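Local coordinates for protein dihydropteroate synthase (Mycobacterium smegmatis, PDB 6OMZ) that probably catalyses the condensation of para-aminobenzoate with 6-hydroxymethyl-7,8-dihydropterin diphosphate to form 7,8-dihydropteroate, the immediate precursor of folates, at residues A[147-152]-A[170-175]. The protein carries 1 engineered substitution. Numbering follows the deposited sequence.
With DMS (dimethyl sulfoxide), chain C; EDO (1,2-ethanediol), chain K.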
loop_
_atom_site.group_PDB
_atom_site.type_symbol
_atom_site.label_atom_id
_atom_site.label_comp_id
_atom_site.label_asym_id
_atom_site.label_seq_id
_atom_site.Cartn_x
_atom_site.Cartn_y
_atom_site.Cartn_z
ATOM N N HIS A 147 3.182 -5.350 -7.203
ATOM C CA HIS A 147 3.068 -6.485 -8.114
ATOM C C HIS A 147 1.615 -6.925 -8.245
ATOM O O HIS A 147 0.988 -7.325 -7.261
ATOM C CB HIS A 147 3.895 -7.679 -7.653
ATOM C CG HIS A 147 3.830 -8.820 -8.613
ATOM N ND1 HIS A 147 2.802 -9.736 -8.610
ATOM C CD2 HIS A 147 4.634 -9.154 -9.653
ATOM C CE1 HIS A 147 2.985 -10.600 -9.593
ATOM N NE2 HIS A 147 4.090 -10.271 -10.241
ATOM N N TRP A 148 1.106 -6.930 -9.471
ATOM C CA TRP A 148 -0.238 -7.450 -9.709
ATOM C C TRP A 148 -0.265 -7.943 -11.147
ATOM O O TRP A 148 -0.292 -7.127 -12.072
ATOM C CB TRP A 148 -1.287 -6.368 -9.471
ATOM C CG TRP A 148 -2.709 -6.805 -9.674
ATOM C CD1 TRP A 148 -3.160 -8.065 -9.977
ATOM C CD2 TRP A 148 -3.868 -5.979 -9.573
ATOM N NE1 TRP A 148 -4.529 -8.065 -10.072
ATOM C CE2 TRP A 148 -4.990 -6.797 -9.836
ATOM C CE3 TRP A 148 -4.071 -4.621 -9.285
ATOM C CZ2 TRP A 148 -6.302 -6.304 -9.812
ATOM C CZ3 TRP A 148 -5.376 -4.127 -9.276
ATOM C CH2 TRP A 148 -6.472 -4.969 -9.535
ATOM N N ARG A 149 -0.243 -9.258 -11.347
ATOM C CA ARG A 149 -0.238 -9.803 -12.701
ATOM C C ARG A 149 -1.688 -9.916 -13.144
ATOM O O ARG A 149 -2.459 -10.704 -12.587
ATOM C CB ARG A 149 0.474 -11.151 -12.778
ATOM C CG ARG A 149 0.674 -11.595 -14.239
ATOM C CD ARG A 149 1.155 -13.039 -14.357
ATOM N NE ARG A 149 2.493 -13.231 -13.803
ATOM C CZ ARG A 149 3.035 -14.426 -13.589
ATOM N NH1 ARG A 149 2.350 -15.523 -13.887
ATOM N NH2 ARG A 149 4.254 -14.528 -13.079
ATOM N N SER A 150 -2.059 -9.116 -14.143
ATOM C CA SER A 150 -3.442 -8.907 -14.508
ATOM C C SER A 150 -3.525 -8.818 -16.036
ATOM O O SER A 150 -3.739 -7.754 -16.613
ATOM C CB SER A 150 -3.994 -7.651 -13.833
ATOM O OG SER A 150 -5.401 -7.576 -13.957
ATOM N N VAL A 151 -3.354 -9.963 -16.701
ATOM C CA VAL A 151 -3.327 -9.964 -18.164
ATOM C C VAL A 151 -4.727 -9.803 -18.763
ATOM O O VAL A 151 -4.878 -9.221 -19.843
ATOM C CB VAL A 151 -2.649 -11.243 -18.683
ATOM N N ASP A 152 -5.763 -10.304 -18.092
ATOM C CA ASP A 152 -7.118 -10.319 -18.631
ATOM C C ASP A 152 -7.938 -9.260 -17.903
ATOM O O ASP A 152 -8.341 -9.463 -16.755
ATOM C CB ASP A 152 -7.737 -11.708 -18.478
ATOM C CG ASP A 152 -9.144 -11.802 -19.055
ATOM O OD1 ASP A 152 -9.687 -10.783 -19.539
ATOM O OD2 ASP A 152 -9.706 -12.919 -19.024
ATOM N N ARG A 170 9.457 -11.468 -7.784
ATOM C CA ARG A 170 10.734 -10.753 -7.807
ATOM C C ARG A 170 11.133 -10.367 -9.231
ATOM O O ARG A 170 11.463 -9.206 -9.503
ATOM C CB ARG A 170 11.827 -11.599 -7.154
ATOM C CG ARG A 170 13.221 -10.966 -7.232
ATOM C CD ARG A 170 14.306 -11.873 -6.666
ATOM N NE ARG A 170 15.623 -11.232 -6.733
ATOM C CZ ARG A 170 16.377 -11.185 -7.827
ATOM N NH1 ARG A 170 15.947 -11.745 -8.955
ATOM N NH2 ARG A 170 17.557 -10.576 -7.797
ATOM N N THR A 171 11.099 -11.326 -10.160
ATOM C CA THR A 171 11.466 -11.029 -11.547
ATOM C C THR A 171 10.612 -9.907 -12.124
ATOM O O THR A 171 11.129 -8.993 -12.779
ATOM C CB THR A 171 11.339 -12.289 -12.408
ATOM O OG1 THR A 171 12.260 -13.275 -11.936
ATOM C CG2 THR A 171 11.635 -11.985 -13.879
ATOM N N GLU A 172 9.303 -9.948 -11.884
ATOM C CA GLU A 172 8.430 -8.967 -12.514
ATOM C C GLU A 172 8.555 -7.605 -11.852
ATOM O O GLU A 172 8.490 -6.576 -12.538
ATOM C CB GLU A 172 6.989 -9.465 -12.496
ATOM C CG GLU A 172 6.696 -10.341 -13.709
ATOM C CD GLU A 172 5.722 -11.460 -13.435
ATOM O OE1 GLU A 172 4.651 -11.208 -12.854
ATOM O OE2 GLU A 172 6.033 -12.609 -13.819
ATOM N N LEU A 173 8.737 -7.571 -10.524
ATOM C CA LEU A 173 8.989 -6.294 -9.866
ATOM C C LEU A 173 10.261 -5.652 -10.390
ATOM O O LEU A 173 10.286 -4.446 -10.663
ATOM C CB LEU A 173 9.079 -6.476 -8.347
ATOM C CG LEU A 173 7.742 -6.688 -7.645
ATOM C CD1 LEU A 173 7.951 -7.069 -6.180
ATOM C CD2 LEU A 173 6.934 -5.400 -7.748
ATOM N N LEU A 174 11.326 -6.442 -10.553
ATOM C CA LEU A 174 12.582 -5.874 -11.022
ATOM C C LEU A 174 12.495 -5.463 -12.486
ATOM O O LEU A 174 13.173 -4.517 -12.900
ATOM C CB LEU A 174 13.735 -6.861 -10.797
ATOM C CG LEU A 174 14.038 -7.184 -9.321
ATOM C CD1 LEU A 174 15.285 -8.052 -9.187
ATOM C CD2 LEU A 174 14.180 -5.904 -8.499
ATOM N N ALA A 175 11.674 -6.150 -13.281
ATOM C CA ALA A 175 11.440 -5.705 -14.648
ATOM C C ALA A 175 10.701 -4.374 -14.668
ATOM O O ALA A 175 10.967 -3.526 -15.525
ATOM C CB ALA A 175 10.663 -6.761 -15.434
HETATM S S DMS C . -4.119 -3.637 -13.224
HETATM O O DMS C . -5.083 -4.742 -12.933
HETATM C C1 DMS C . -3.088 -4.115 -14.638
HETATM C C2 DMS C . -5.037 -2.278 -13.998
HETATM C C1 EDO K . 3.786 -4.754 -11.799
HETATM O O1 EDO K . 2.467 -4.964 -11.273
HETATM C C2 EDO K . 4.461 -6.102 -12.020
HETATM O O2 EDO K . 3.623 -6.926 -12.840
#
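The imidazole of His147 and the guanidinium of Arg149 both turn an edge to the carboxylate of Glu172. CB of Glu172 lies in the plane of the imidazole at its rim, and ring and carboxylate planes stand 29° apart; the guanidinium is turned further, at 50°. Trp148, whose CB points away from the helix, carries on one face of its indole Ser150 CB and the oxygen of a dimethyl sulfoxide molecule.

His147 NE2 donates to Glu172 OE1 at 2.8 Å, from above the carboxylate plane. Arg149 NE reaches the same oxygen from the opposite face at 3.1 Å, on its syn side, with OE1 in the guanidinium plane. Arg149 NH2 closes the side-on, two-nitrogen salt bridge, meeting the syn lone pair of Glu172 OE2 at 2.7 Å over a bent bond, tilted out of the guanidinium plane. OE1 is thus gripped from two sides and the carboxylate's rotation fixed; this pairing would be expected to favour its ionised form. A bend at chi3 (-66°) in the otherwise extended Arg149 brings NE and NH2 around to Glu172. NH2 also bridges to Glu168, one helical turn earlier, while Lys200 NZ hydrogen-bonds to His147 ND1, leaving NE2 as the donor to Glu172.

Next to this polar cluster, Leu173 CD2 packs 3.8 Å from His147 CB, and an ethanediol takes the Trp148 backbone N-H. The contact ties the loop after strand 143-146 to helix 165-182, within one beta-alpha unit of the TIM barrel, near the pterin pocket to which Met146 and Phe198, a ring neighbour of Trp148, belong; the His147 side chain is about 9 Å from the bound pterin-6-yl-methyl-monophosphate.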